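PDB 3OOP: Lin2960 protein from Listeria innocua, which is of unknown function but, as a MarR-family protein with a winged helix-turn-helix fold, probably binds DNA and regulates transcription. Local coordinates for residues Arg28-Tyr33 against Thr106-Ile111; Trp40-Gly45 against Leu59-Asp64; Glu44-Asn49 against Leu95-Lys100. All blocks are in the same frame, centred on the assembly; numbering follows the deposited sequence.

Contact 1 (Arg28-Tyr33 against Thr106-Ile111); sequences RSIASY and TELRDI
S29 and I30, where helix 2-29 gives way to a turn, face I111 and L108 on one side of helix 99-119. The CA atoms of S29 and I111 are 6.7 Å apart, and those of I30 and L108 are 6.8 Å apart. A type I beta turn from I30 to Y33 follows, closed by a hydrogen bond from Y33 N to I30 O. It brings Y33 back to the same helix. I30 meets the helix through its CG2 branch, which lies 3.7 Å from I111 CG2 and 3.9 Å from L108 CD2. Its CG1 sits between the backbone N and the carbonyl carbon (chi1 58°), and the CD1 beyond it touches W40 of helix 37-49. The I30 and L108 side chains cross at about a right angle. I111 CG2 also reaches the backbone, 3.4 Å from S29 O. The S29 hydroxyl is bonded to L26 O, one turn back in its own helix. Y33 slides past L108 in the opposite direction, with CG 3.7 Å from L108 CD2. At the ring edge, E107 OE1 lies near the ring plane, 3.4 Å from Y33 CE1. The carboxylate plane stands 89° from the ring. The Y33 hydroxyl end and I111 CD1 are modelled too close, so details there are doubtful. No hydrogen bond joins the two segments. Cohesion comes mainly from the methyl groups of branched side chains and the Y33 ring, with I30 and L108 buried. The E107 carboxylate at the ring's C-H edge may add a weak electrostatic attraction.

Contact 2 (Trp40-Gly45 against Leu59-Asp64); sequences WSVLEG and LWTKKD
The W60 indole comes up to G45, with NE1 3.5 Å from G45 CA. G45 has no side chain, which lets the ring lie this close to the helix backbone. The approach is oblique to the ring. At the indole edge, near its plane, lie a water and E44 OE1, the latter 4.1 Å from W60 NE1. The E44 carboxylate is turned 77° from the indole. Within the same helix, E44 CB sits over the centre of one face of the W40 ring, 4.0 Å above its plane. The water donates to S41 O at 2.7 Å and accepts a weak bond from W60 NE1. Its link to E44 OE1 is modelled very short, and E44 has two conformers, so that leg is doubtful. Further along, T61 CG2 packs 3.6 Å from S41 O. T61 OG1 lies between the backbone N and the carbonyl carbon (chi1 60°) and is bonded to I57 O in its own helix. K62 then leaves the helix with positive phi. K63 reaches across with its chain extended as far as CE, and K63 CE lies 3.8 Å from S41 CB. V42 CG2 lies beside T61 and K63 at longer range. No direct hydrogen bond spans the segments. Close backbone packing at G45 and methyl and methylene contacts join helix 37-49 to the first helix of the helix-turn-helix and the turn after it, and the water adds only a weak link.

Contact 3 (Glu44-Asn49 against Leu95-Lys100); sequences EGIEAN and LSLTDK
I46 and E47 of helix 37-49 pack on L95 and L97 of strand 94-97, the middle strand of the small antiparallel sheet of the winged helix domain. The short helix and strand axes cross at 90° and come within 7.6 Å of each other. I46 does most of the work, with its two branches used separately. I46 CG2 is anti to the backbone N and lies over the strand backbone, 3.9 Å from S96 CA. I46 CG2 also faces L97 CD2 at 4.1 Å. On the other branch, I46 CD1 meets L95 CD1 at 4.0 Å. S96 lies between these leucines, but the S96 CB points away from the helix. E47 contributes its aliphatic part: CG touches L97 CD1 at 3.6 Å. The chain then bends at CG (chi2 -75°), and the carboxylate leads away to a salt bridge with R109 of helix 99-119. Near the end of the helix, N49 ND2 donates to G45 O at 2.8 Å. The bond is nearly straight, with an N-H...O angle of 172°, and uses an in-plane lone pair of the carbonyl. It ties the N49 amide back to its own helix. At the other end of the contact, T98 caps helix 99-119 through a bond from G101 N to its OG1. Strand 94-97 also pairs with strands 52-53 and 81-84, and I81 touches both I46 and L97. A helix packed across the central strand of a small antiparallel sheet, with aliphatic side chains between them, is consistent with the winged helix fold of MarR proteins.

In the fold
From the N terminus, helix 2-29 ends in the turn of contact 1. The chain then enters helix 37-49, which carries one side of both contact 2 and contact 3. Contact 2 closes the shortest loop, back from helix 54-61. Contact 3 closes a longer one, after helix 65-77 and strand 81-84, at strand 94-97. Both loops are nested inside the one closed by contact 1 at helix 99-119. Contacts 2 and 3 share E44 and G45, and their centres are about 11 Å apart. R109 and W40 join contact 1 to contacts 2 and 3. Helix 37-49 thus joins the long helices, helix-turn-helix and wing.

Contact 1 (Arg28-Tyr33 against Thr106-Ile111)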
ATOM      1  N   ARG A  28     -12.590  -1.779 -16.961  1.00 29.93           N
ATOM      2  CA  ARG A  28     -12.757  -2.539 -18.222  1.00 30.44           C
ATOM      3  C   ARG A  28     -14.207  -2.916 -18.498  1.00 30.42           C
ATOM      4  O   ARG A  28     -14.625  -3.015 -19.660  1.00 30.58           O
ATOM      5  CB  ARG A  28     -11.898  -3.809 -18.244  1.00 31.27           C
ATOM      6  CG  ARG A  28     -10.443  -3.542 -18.468  1.00 32.64           C
ATOM      7  CD  ARG A  28      -9.709  -4.746 -19.048  1.00 34.71           C
ATOM      8  NE  ARG A  28      -9.671  -5.897 -18.145  1.00 36.56           N
ATOM      9  CZ  ARG A  28      -8.876  -6.005 -17.082  1.00 38.13           C
ATOM     10  NH1 ARG A  28      -8.058  -5.016 -16.745  1.00 38.60           N
ATOM     11  NH2 ARG A  28      -8.919  -7.103 -16.342  1.00 39.12           N
ATOM     12  N   SER A  29     -14.974  -3.115 -17.430  1.00 29.48           N
ATOM     13  CA  SER A  29     -16.363  -3.550 -17.562  1.00 29.63           C
ATOM     14  C   SER A  29     -17.220  -2.507 -18.254  1.00 29.20           C
ATOM     15  O   SER A  29     -18.212  -2.854 -18.879  1.00 29.88           O
ATOM     16  CB  SER A  29     -16.962  -3.918 -16.195  1.00 29.52           C
ATOM     17  OG  SER A  29     -17.323  -2.781 -15.438  1.00 29.67           O
ATOM     18  N   ILE A  30     -16.829  -1.237 -18.162  1.00 28.76           N
ATOM     19  CA  ILE A  30     -17.601  -0.165 -18.807  1.00 28.77           C
ATOM     20  C   ILE A  30     -16.835   0.515 -19.956  1.00 28.91           C
ATOM     21  O   ILE A  30     -17.221   1.584 -20.441  1.00 28.51           O
ATOM     22  CB  ILE A  30     -18.141   0.848 -17.767  1.00 28.82           C
ATOM     23  CG1 ILE A  30     -17.002   1.479 -16.958  1.00 29.78           C
ATOM     24  CG2 ILE A  30     -19.167   0.145 -16.815  1.00 29.06           C
ATOM     25  CD1 ILE A  30     -17.454   2.675 -16.102  1.00 33.12           C
ATOM     26  N   ALA A  31     -15.764  -0.139 -20.404  1.00 29.07           N
ATOM     27  CA  ALA A  31     -14.906   0.394 -21.477  1.00 29.74           C
ATOM     28  C   ALA A  31     -15.656   0.742 -22.767  1.00 29.83           C
ATOM     29  O   ALA A  31     -15.288   1.690 -23.468  1.00 29.61           O
ATOM     30  CB  ALA A  31     -13.752  -0.584 -21.779  1.00 30.46           C
ATOM     31  N   SER A  32     -16.709  -0.010 -23.079  1.00 29.78           N
ATOM     32  CA  SER A  32     -17.396   0.172 -24.356  1.00 30.52           C
ATOM     33  C   SER A  32     -18.455   1.274 -24.314  1.00 30.55           C
ATOM     34  O   SER A  32     -19.028   1.614 -25.341  1.00 30.50           O
ATOM     35  CB  SER A  32     -18.010  -1.142 -24.855  1.00 30.70           C
ATOM     36  OG  SER A  32     -17.015  -2.145 -24.929  1.00 33.44           O
ATOM     37  N   TYR A  33     -18.702   1.835 -23.133  1.00 30.50           N
ATOM     38  CA  TYR A  33     -19.747   2.843 -22.968  1.00 31.44           C
ATOM     39  C   TYR A  33     -19.256   4.250 -23.309  1.00 31.70           C
ATOM     40  O   TYR A  33     -18.051   4.511 -23.298  1.00 31.05           O
ATOM     41  CB  TYR A  33     -20.327   2.766 -21.553  1.00 31.51           C
ATOM     42  CG  TYR A  33     -21.140   1.507 -21.370  1.00 35.29           C
ATOM     43  CD1 TYR A  33     -22.526   1.528 -21.537  1.00 37.77           C
ATOM     44  CD2 TYR A  33     -20.524   0.287 -21.074  1.00 37.42           C
ATOM     45  CE1 TYR A  33     -23.283   0.375 -21.385  1.00 40.68           C
ATOM     46  CE2 TYR A  33     -21.272  -0.879 -20.927  1.00 40.74           C
ATOM     47  CZ  TYR A  33     -22.651  -0.821 -21.081  1.00 42.18           C
ATOM     48  OH  TYR A  33     -23.403  -1.966 -20.940  1.00 46.28           O
ATOM     49  N   THR A 106     -27.478   4.606 -13.794  1.00 28.81           N
ATOM     50  CA  THR A 106     -28.094   3.345 -13.358  1.00 29.68           C
ATOM     51  C   THR A 106     -27.536   2.170 -14.175  1.00 29.77           C
ATOM     52  O   THR A 106     -27.135   1.146 -13.619  1.00 29.89           O
ATOM     53  CB  THR A 106     -29.637   3.412 -13.421  1.00 30.20           C
ATOM     54  OG1 THR A 106     -30.091   4.334 -12.429  1.00 31.65           O
ATOM     55  CG2 THR A 106     -30.280   2.045 -13.164  1.00 30.92           C
ATOM     56  N   GLU A 107     -27.479   2.346 -15.492  1.00 29.86           N
ATOM     57  CA  GLU A 107     -26.958   1.328 -16.397  1.00 30.88           C
ATOM     58  C   GLU A 107     -25.497   0.992 -16.058  1.00 30.50           C
ATOM     59  O   GLU A 107     -25.147  -0.186 -15.921  1.00 30.55           O
ATOM     60  CB  GLU A 107     -27.109   1.810 -17.848  1.00 32.08           C
ATOM     61  CG  GLU A 107     -26.819   0.768 -18.937  1.00 35.93           C
ATOM     62  CD  GLU A 107     -27.033   1.302 -20.354  1.00 40.83           C
ATOM     63  OE1 GLU A 107     -26.722   0.562 -21.315  1.00 44.67           O
ATOM     64  OE2 GLU A 107     -27.508   2.455 -20.513  1.00 42.52           O
ATOM     65  N   LEU A 108     -24.665   2.023 -15.892  1.00 29.76           N
ATOM     66  CA  LEU A 108     -23.250   1.837 -15.553  1.00 29.45           C
ATOM     67  C   LEU A 108     -23.070   1.204 -14.178  1.00 29.45           C
ATOM     68  O   LEU A 108     -22.262   0.272 -14.029  1.00 29.17           O
ATOM     69  CB  LEU A 108     -22.486   3.165 -15.638  1.00 29.77           C
ATOM     70  CG  LEU A 108     -22.439   3.833 -17.010  1.00 30.90           C
ATOM     71  CD1 LEU A 108     -21.942   5.281 -16.901  1.00 32.04           C
ATOM     72  CD2 LEU A 108     -21.565   3.034 -17.972  1.00 34.43           C
ATOM     73  N   ARG A 109     -23.811   1.695 -13.182  1.00 29.34           N
ATOM     74  CA  ARG A 109     -23.721   1.151 -11.829  0.50 29.74           C
ATOM     75  C   ARG A 109     -24.024  -0.344 -11.825  1.00 30.06           C
ATOM     76  O   ARG A 109     -23.350  -1.110 -11.147  1.00 30.47           O
ATOM     77  CB  ARG A 109     -24.660   1.874 -10.864  0.50 29.86           C
ATOM     78  CG  ARG A 109     -24.128   3.195 -10.334  0.50 30.18           C
ATOM     79  CD  ARG A 109     -24.559   3.419  -8.895  0.50 31.36           C
ATOM     80  NE  ARG A 109     -24.391   4.804  -8.458  0.50 32.58           N
ATOM     81  CZ  ARG A 109     -23.277   5.305  -7.934  0.50 32.88           C
ATOM     82  NH1 ARG A 109     -22.199   4.540  -7.791  0.50 34.41           N
ATOM     83  NH2 ARG A 109     -23.239   6.579  -7.551  0.50 32.16           N
ATOM     84  N   ASP A 110     -25.029  -0.748 -12.595  1.00 30.29           N
ATOM     85  CA  ASP A 110     -25.434  -2.165 -12.666  1.00 31.69           C
ATOM     86  C   ASP A 110     -24.328  -3.044 -13.258  1.00 31.53           C
ATOM     87  O   ASP A 110     -24.069  -4.155 -12.773  1.00 31.16           O
ATOM     88  CB  ASP A 110     -26.745  -2.325 -13.452  1.00 32.81           C
ATOM     89  CG  ASP A 110     -27.975  -1.860 -12.664  1.00 35.10           C
ATOM     90  OD1 ASP A 110     -27.904  -1.719 -11.421  1.00 37.70           O
ATOM     91  OD2 ASP A 110     -29.032  -1.639 -13.297  1.00 38.52           O
ATOM     92  N   ILE A 111     -23.670  -2.531 -14.297  1.00 30.96           N
ATOM     93  CA  ILE A 111     -22.566  -3.244 -14.941  1.00 31.30           C
ATOM     94  C   ILE A 111     -21.398  -3.386 -13.976  1.00 30.56           C
ATOM     95  O   ILE A 111     -20.844  -4.485 -13.823  1.00 30.62           O
ATOM     96  CB  ILE A 111     -22.102  -2.544 -16.225  1.00 31.29           C
ATOM     97  CG1 ILE A 111     -23.197  -2.636 -17.288  1.00 33.04           C
ATOM     98  CG2 ILE A 111     -20.817  -3.204 -16.757  1.00 31.34           C
ATOM     99  CD1 ILE A 111     -23.250  -1.426 -18.158  1.00 35.78           C
TER

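Contact 2 (Trp40-Gly45 against Leu59-Asp64)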
ATOM      1  N   TRP A  40     -16.987   9.012 -15.356  1.00 29.57           N
ATOM      2  CA  TRP A  40     -17.744   8.142 -14.465  1.00 29.41           C
ATOM      3  C   TRP A  40     -17.491   8.500 -13.008  1.00 29.27           C
ATOM      4  O   TRP A  40     -18.431   8.573 -12.222  1.00 29.13           O
ATOM      5  CB  TRP A  40     -17.413   6.681 -14.734  1.00 29.52           C
ATOM      6  CG  TRP A  40     -17.937   5.709 -13.712  1.00 30.02           C
ATOM      7  CD1 TRP A  40     -17.197   4.850 -12.962  1.00 31.17           C
ATOM      8  CD2 TRP A  40     -19.306   5.488 -13.341  1.00 33.04           C
ATOM      9  NE1 TRP A  40     -18.010   4.096 -12.153  1.00 31.85           N
ATOM     10  CE2 TRP A  40     -19.311   4.474 -12.353  1.00 32.99           C
ATOM     11  CE3 TRP A  40     -20.524   6.055 -13.734  1.00 34.10           C
ATOM     12  CZ2 TRP A  40     -20.490   4.002 -11.759  1.00 34.68           C
ATOM     13  CZ3 TRP A  40     -21.703   5.587 -13.136  1.00 36.14           C
ATOM     14  CH2 TRP A  40     -21.670   4.570 -12.159  1.00 35.83           C
ATOM     15  N   SER A  41     -16.235   8.754 -12.658  1.00 29.80           N
ATOM     16  CA  SER A  41     -15.903   9.147 -11.284  1.00 30.18           C
ATOM     17  C   SER A  41     -16.740  10.337 -10.845  1.00 29.44           C
ATOM     18  O   SER A  41     -17.309  10.337  -9.745  1.00 29.76           O
ATOM     19  CB  SER A  41     -14.419   9.490 -11.147  1.00 30.84           C
ATOM     20  OG  SER A  41     -13.636   8.341 -11.408  1.00 36.07           O
ATOM     21  N   VAL A  42     -16.817  11.343 -11.707  1.00 28.43           N
ATOM     22  CA  VAL A  42     -17.561  12.555 -11.391  1.00 28.05           C
ATOM     23  C   VAL A  42     -19.071  12.280 -11.369  1.00 27.99           C
ATOM     24  O   VAL A  42     -19.752  12.671 -10.424  1.00 27.55           O
ATOM     25  CB  VAL A  42     -17.176  13.732 -12.317  1.00 28.11           C
ATOM     26  CG1 VAL A  42     -18.088  14.915 -12.078  1.00 28.12           C
ATOM     27  CG2 VAL A  42     -15.725  14.142 -12.059  1.00 28.77           C
ATOM     28  N   LEU A  43     -19.577  11.592 -12.391  1.00 28.05           N
ATOM     29  CA  LEU A  43     -21.001  11.226 -12.459  1.00 29.05           C
ATOM     30  C   LEU A  43     -21.475  10.449 -11.238  1.00 28.97           C
ATOM     31  O   LEU A  43     -22.519  10.780 -10.661  1.00 29.06           O
ATOM     32  CB  LEU A  43     -21.285  10.379 -13.700  1.00 29.66           C
ATOM     33  CG  LEU A  43     -21.874  10.965 -14.966  1.00 32.09           C
ATOM     34  CD1 LEU A  43     -22.147   9.813 -15.935  1.00 33.90           C
ATOM     35  CD2 LEU A  43     -23.162  11.770 -14.708  1.00 32.29           C
ATOM     36  N   GLU A  44     -20.720   9.406 -10.879  1.00 29.10           N
ATOM     37  CA  GLU A  44     -20.990   8.577  -9.699  0.50 29.36           C
ATOM     38  C   GLU A  44     -21.056   9.431  -8.431  1.00 28.98           C
ATOM     39  O   GLU A  44     -21.934   9.242  -7.580  1.00 28.69           O
ATOM     40  CB  GLU A  44     -19.902   7.491  -9.574  0.50 29.67           C
ATOM     41  CG  GLU A  44     -19.706   6.898  -8.179  0.50 31.73           C
ATOM     42  CD  GLU A  44     -18.302   6.346  -7.974  0.50 34.20           C
ATOM     43  OE1 GLU A  44     -17.621   6.781  -7.021  0.50 36.14           O
ATOM     44  OE2 GLU A  44     -17.867   5.488  -8.766  0.50 35.99           O
ATOM     45  N   GLY A  45     -20.105  10.359  -8.301  1.00 28.30           N
ATOM     46  CA  GLY A  45     -20.057  11.261  -7.152  1.00 27.40           C
ATOM     47  C   GLY A  45     -21.267  12.166  -7.108  1.00 27.20           C
ATOM     48  O   GLY A  45     -21.831  12.406  -6.049  1.00 28.01           O
ATOM     49  N   LEU A  59     -13.378  17.217  -3.786  1.00 40.35           N
ATOM     50  CA  LEU A  59     -13.025  16.492  -2.561  1.00 40.63           C
ATOM     51  C   LEU A  59     -13.430  15.016  -2.628  1.00 40.05           C
ATOM     52  O   LEU A  59     -12.641  14.126  -2.292  1.00 39.62           O
ATOM     53  CB  LEU A  59     -13.661  17.170  -1.344  1.00 41.15           C
ATOM     54  CG  LEU A  59     -12.882  18.247  -0.577  1.00 43.11           C
ATOM     55  CD1 LEU A  59     -12.465  19.439  -1.447  1.00 44.72           C
ATOM     56  CD2 LEU A  59     -13.704  18.721   0.619  1.00 44.00           C
ATOM     57  N   TRP A  60     -14.656  14.762  -3.083  1.00 39.60           N
ATOM     58  CA  TRP A  60     -15.171  13.403  -3.221  1.00 39.13           C
ATOM     59  C   TRP A  60     -14.322  12.550  -4.160  1.00 38.99           C
ATOM     60  O   TRP A  60     -14.021  11.402  -3.854  1.00 39.16           O
ATOM     61  CB  TRP A  60     -16.628  13.434  -3.710  1.00 38.80           C
ATOM     62  CG  TRP A  60     -17.274  12.087  -3.795  1.00 38.12           C
ATOM     63  CD1 TRP A  60     -17.231  11.219  -4.846  1.00 37.74           C
ATOM     64  CD2 TRP A  60     -18.071  11.457  -2.787  1.00 37.77           C
ATOM     65  NE1 TRP A  60     -17.949  10.082  -4.556  1.00 38.03           N
ATOM     66  CE2 TRP A  60     -18.472  10.201  -3.296  1.00 37.56           C
ATOM     67  CE3 TRP A  60     -18.469  11.825  -1.496  1.00 37.97           C
ATOM     68  CZ2 TRP A  60     -19.276   9.312  -2.566  1.00 38.03           C
ATOM     69  CZ3 TRP A  60     -19.263  10.936  -0.760  1.00 38.00           C
ATOM     70  CH2 TRP A  60     -19.658   9.698  -1.305  1.00 38.29           C
ATOM     71  N   THR A  61     -13.945  13.108  -5.309  1.00 39.17           N
ATOM     72  CA  THR A  61     -13.236  12.334  -6.316  1.00 39.28           C
ATOM     73  C   THR A  61     -11.725  12.452  -6.157  1.00 40.54           C
ATOM     74  O   THR A  61     -10.975  11.673  -6.751  1.00 40.75           O
ATOM     75  CB  THR A  61     -13.600  12.789  -7.745  1.00 38.82           C
ATOM     76  OG1 THR A  61     -13.240  14.164  -7.909  1.00 37.82           O
ATOM     77  CG2 THR A  61     -15.089  12.633  -8.008  1.00 38.54           C
ATOM     78  N   LYS A  62     -11.292  13.426  -5.353  1.00 41.87           N
ATOM     79  CA  LYS A  62      -9.865  13.753  -5.193  1.00 43.42           C
ATOM     80  C   LYS A  62      -9.229  14.192  -6.516  1.00 44.09           C
ATOM     81  O   LYS A  62      -8.141  13.742  -6.885  1.00 44.81           O
ATOM     82  CB  LYS A  62      -9.106  12.591  -4.541  1.00 43.78           C
ATOM     83  CG  LYS A  62      -9.381  12.472  -3.056  1.00 45.50           C
ATOM     84  CD  LYS A  62      -8.945  11.132  -2.490  1.00 48.93           C
ATOM     85  CE  LYS A  62     -10.115  10.161  -2.409  1.00 50.27           C
ATOM     86  NZ  LYS A  62      -9.757   8.934  -1.635  1.00 51.60           N
ATOM     87  N   LYS A  63      -9.930  15.075  -7.221  1.00 44.25           N
ATOM     88  CA  LYS A  63      -9.412  15.715  -8.425  1.00 44.84           C
ATOM     89  C   LYS A  63      -9.319  17.207  -8.146  1.00 45.65           C
ATOM     90  O   LYS A  63     -10.011  17.714  -7.264  1.00 45.44           O
ATOM     91  CB  LYS A  63     -10.339  15.442  -9.617  1.00 44.66           C
ATOM     92  CG  LYS A  63     -10.519  13.959  -9.947  1.00 43.86           C
ATOM     93  CD  LYS A  63     -11.475  13.754 -11.122  1.00 44.13           C
ATOM     94  CE  LYS A  63     -11.816  12.275 -11.322  1.00 43.50           C
ATOM     95  NZ  LYS A  63     -10.680  11.453 -11.831  1.00 43.95           N
ATOM     96  N   ASP A  64      -8.468  17.922  -8.879  1.00 46.53           N
ATOM     97  CA  ASP A  64      -8.341  19.357  -8.631  1.00 47.63           C
ATOM     98  C   ASP A  64      -9.447  20.172  -9.303  1.00 47.62           C
ATOM     99  O   ASP A  64     -10.160  19.669 -10.183  1.00 47.48           O
ATOM    100  CB  ASP A  64      -6.933  19.877  -8.972  1.00 48.59           C
ATOM    101  CG  ASP A  64      -6.552  19.677 -10.429  1.00 50.26           C
ATOM    102  OD1 ASP A  64      -7.439  19.694 -11.304  1.00 51.63           O
ATOM    103  OD2 ASP A  64      -5.338  19.531 -10.704  1.00 52.52           O
TER
HETATM  104  O   HOH W   1     -16.780   9.022  -7.490  1.00 48.89           O

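Contact 3 (Glu44-Asn49 against Leu95-Lys100)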
ATOM      1  N   GLU A  44     -20.720   9.406 -10.879  1.00 29.10           N
ATOM      2  CA  GLU A  44     -20.990   8.577  -9.699  0.50 29.36           C
ATOM      3  C   GLU A  44     -21.056   9.431  -8.431  1.00 28.98           C
ATOM      4  O   GLU A  44     -21.934   9.242  -7.580  1.00 28.69           O
ATOM      5  CB  GLU A  44     -19.902   7.491  -9.574  0.50 29.67           C
ATOM      6  CG  GLU A  44     -19.706   6.898  -8.179  0.50 31.73           C
ATOM      7  CD  GLU A  44     -18.302   6.346  -7.974  0.50 34.20           C
ATOM      8  OE1 GLU A  44     -17.621   6.781  -7.021  0.50 36.14           O
ATOM      9  OE2 GLU A  44     -17.867   5.488  -8.766  0.50 35.99           O
ATOM     10  N   GLY A  45     -20.105  10.359  -8.301  1.00 28.30           N
ATOM     11  CA  GLY A  45     -20.057  11.261  -7.152  1.00 27.40           C
ATOM     12  C   GLY A  45     -21.267  12.166  -7.108  1.00 27.20           C
ATOM     13  O   GLY A  45     -21.831  12.406  -6.049  1.00 28.01           O
ATOM     14  N   ILE A  46     -21.659  12.687  -8.267  1.00 26.22           N
ATOM     15  CA  ILE A  46     -22.870  13.503  -8.354  1.00 26.20           C
ATOM     16  C   ILE A  46     -24.112  12.688  -7.977  1.00 26.68           C
ATOM     17  O   ILE A  46     -24.910  13.126  -7.146  1.00 27.29           O
ATOM     18  CB  ILE A  46     -23.015  14.197  -9.736  1.00 25.88           C
ATOM     19  CG1 ILE A  46     -21.841  15.157  -9.969  1.00 25.97           C
ATOM     20  CG2 ILE A  46     -24.336  14.969  -9.810  1.00 26.44           C
ATOM     21  CD1 ILE A  46     -21.755  15.760 -11.388  1.00 25.10           C
ATOM     22  N   GLU A  47     -24.260  11.497  -8.555  1.00 27.02           N
ATOM     23  CA  GLU A  47     -25.401  10.632  -8.218  1.00 28.20           C
ATOM     24  C   GLU A  47     -25.458  10.381  -6.718  1.00 28.57           C
ATOM     25  O   GLU A  47     -26.524  10.439  -6.136  1.00 28.62           O
ATOM     26  CB  GLU A  47     -25.351   9.298  -8.984  1.00 28.75           C
ATOM     27  CG  GLU A  47     -26.652   8.449  -8.889  1.00 31.56           C
ATOM     28  CD  GLU A  47     -26.848   7.752  -7.545  1.00 35.78           C
ATOM     29  OE1 GLU A  47     -25.842   7.366  -6.898  1.00 37.50           O
ATOM     30  OE2 GLU A  47     -28.028   7.583  -7.136  1.00 38.17           O
ATOM     31  N   ALA A  48     -24.310  10.125  -6.094  1.00 28.76           N
ATOM     32  CA  ALA A  48     -24.281   9.753  -4.674  1.00 29.61           C
ATOM     33  C   ALA A  48     -24.592  10.919  -3.731  1.00 29.51           C
ATOM     34  O   ALA A  48     -24.958  10.699  -2.566  1.00 30.40           O
ATOM     35  CB  ALA A  48     -22.933   9.119  -4.321  1.00 29.91           C
ATOM     36  N   ASN A  49     -24.463  12.146  -4.239  1.00 29.06           N
ATOM     37  CA  ASN A  49     -24.538  13.360  -3.417  1.00 29.20           C
ATOM     38  C   ASN A  49     -25.483  14.478  -3.870  1.00 29.09           C
ATOM     39  O   ASN A  49     -25.578  15.504  -3.192  1.00 29.21           O
ATOM     40  CB  ASN A  49     -23.145  13.975  -3.302  1.00 29.41           C
ATOM     41  CG  ASN A  49     -22.188  13.118  -2.528  1.00 30.14           C
ATOM     42  OD1 ASN A  49     -22.151  13.167  -1.297  1.00 33.01           O
ATOM     43  ND2 ASN A  49     -21.386  12.337  -3.243  1.00 30.24           N
ATOM     44  N   LEU A  95     -24.682  20.817  -8.703  1.00 36.53           N
ATOM     45  CA  LEU A  95     -24.826  19.880  -9.809  1.00 34.22           C
ATOM     46  C   LEU A  95     -25.756  18.745  -9.416  1.00 32.91           C
ATOM     47  O   LEU A  95     -25.694  18.250  -8.288  1.00 32.03           O
ATOM     48  CB  LEU A  95     -23.468  19.278 -10.171  1.00 34.18           C
ATOM     49  CG  LEU A  95     -22.299  20.249 -10.323  1.00 35.26           C
ATOM     50  CD1 LEU A  95     -20.982  19.490 -10.276  1.00 35.91           C
ATOM     51  CD2 LEU A  95     -22.460  21.028 -11.603  1.00 36.64           C
ATOM     52  N   SER A  96     -26.604  18.343 -10.360  1.00 31.48           N
ATOM     53  CA  SER A  96     -27.526  17.225 -10.172  0.50 31.25           C
ATOM     54  C   SER A  96     -27.685  16.505 -11.502  1.00 30.42           C
ATOM     55  O   SER A  96     -27.316  17.037 -12.535  1.00 30.84           O
ATOM     56  CB  SER A  96     -28.891  17.721  -9.695  0.50 31.43           C
ATOM     57  OG  SER A  96     -28.774  18.566  -8.562  0.50 33.28           O
ATOM     58  N   LEU A  97     -28.255  15.307 -11.477  1.00 29.84           N
ATOM     59  CA  LEU A  97     -28.441  14.539 -12.703  1.00 29.15           C
ATOM     60  C   LEU A  97     -29.677  14.967 -13.483  1.00 29.58           C
ATOM     61  O   LEU A  97     -30.686  15.354 -12.894  1.00 30.34           O
ATOM     62  CB  LEU A  97     -28.555  13.045 -12.370  1.00 29.14           C
ATOM     63  CG  LEU A  97     -27.405  12.381 -11.612  1.00 29.78           C
ATOM     64  CD1 LEU A  97     -27.783  10.948 -11.262  1.00 30.45           C
ATOM     65  CD2 LEU A  97     -26.114  12.411 -12.407  1.00 30.42           C
ATOM     66  N   THR A  98     -29.591  14.877 -14.809  1.00 29.33           N
ATOM     67  CA  THR A  98     -30.770  14.915 -15.667  1.00 29.25           C
ATOM     68  C   THR A  98     -31.394  13.515 -15.705  1.00 29.00           C
ATOM     69  O   THR A  98     -30.790  12.542 -15.234  1.00 28.49           O
ATOM     70  CB  THR A  98     -30.400  15.303 -17.109  1.00 28.85           C
ATOM     71  OG1 THR A  98     -29.493  14.327 -17.639  1.00 28.05           O
ATOM     72  CG2 THR A  98     -29.745  16.685 -17.165  1.00 29.80           C
ATOM     73  N   ASP A  99     -32.589  13.403 -16.283  1.00 29.29           N
ATOM     74  CA  ASP A  99     -33.174  12.084 -16.534  1.00 29.89           C
ATOM     75  C   ASP A  99     -32.223  11.162 -17.310  1.00 28.93           C
ATOM     76  O   ASP A  99     -32.099   9.965 -16.990  1.00 28.93           O
ATOM     77  CB  ASP A  99     -34.503  12.194 -17.284  1.00 30.79           C
ATOM     78  CG  ASP A  99     -35.649  12.682 -16.402  1.00 35.00           C
ATOM     79  OD1 ASP A  99     -35.490  12.792 -15.159  1.00 39.12           O
ATOM     80  OD2 ASP A  99     -36.726  12.962 -16.975  1.00 40.21           O
ATOM     81  N   LYS A 100     -31.560  11.714 -18.324  1.00 28.88           N
ATOM     82  CA  LYS A 100     -30.591  10.951 -19.110  1.00 28.29           C
ATOM     83  C   LYS A 100     -29.400  10.534 -18.249  1.00 27.49           C
ATOM     84  O   LYS A 100     -28.947   9.392 -18.326  1.00 27.21           O
ATOM     85  CB  LYS A 100     -30.115  11.738 -20.329  1.00 28.24           C
ATOM     86  CG  LYS A 100     -29.286  10.897 -21.285  1.00 30.34           C
ATOM     87  CD  LYS A 100     -28.720  11.733 -22.428  1.00 34.35           C
ATOM     88  CE  LYS A 100     -28.025  10.842 -23.462  1.00 38.34           C
ATOM     89  NZ  LYS A 100     -27.486  11.648 -24.603  1.00 40.69           N
TER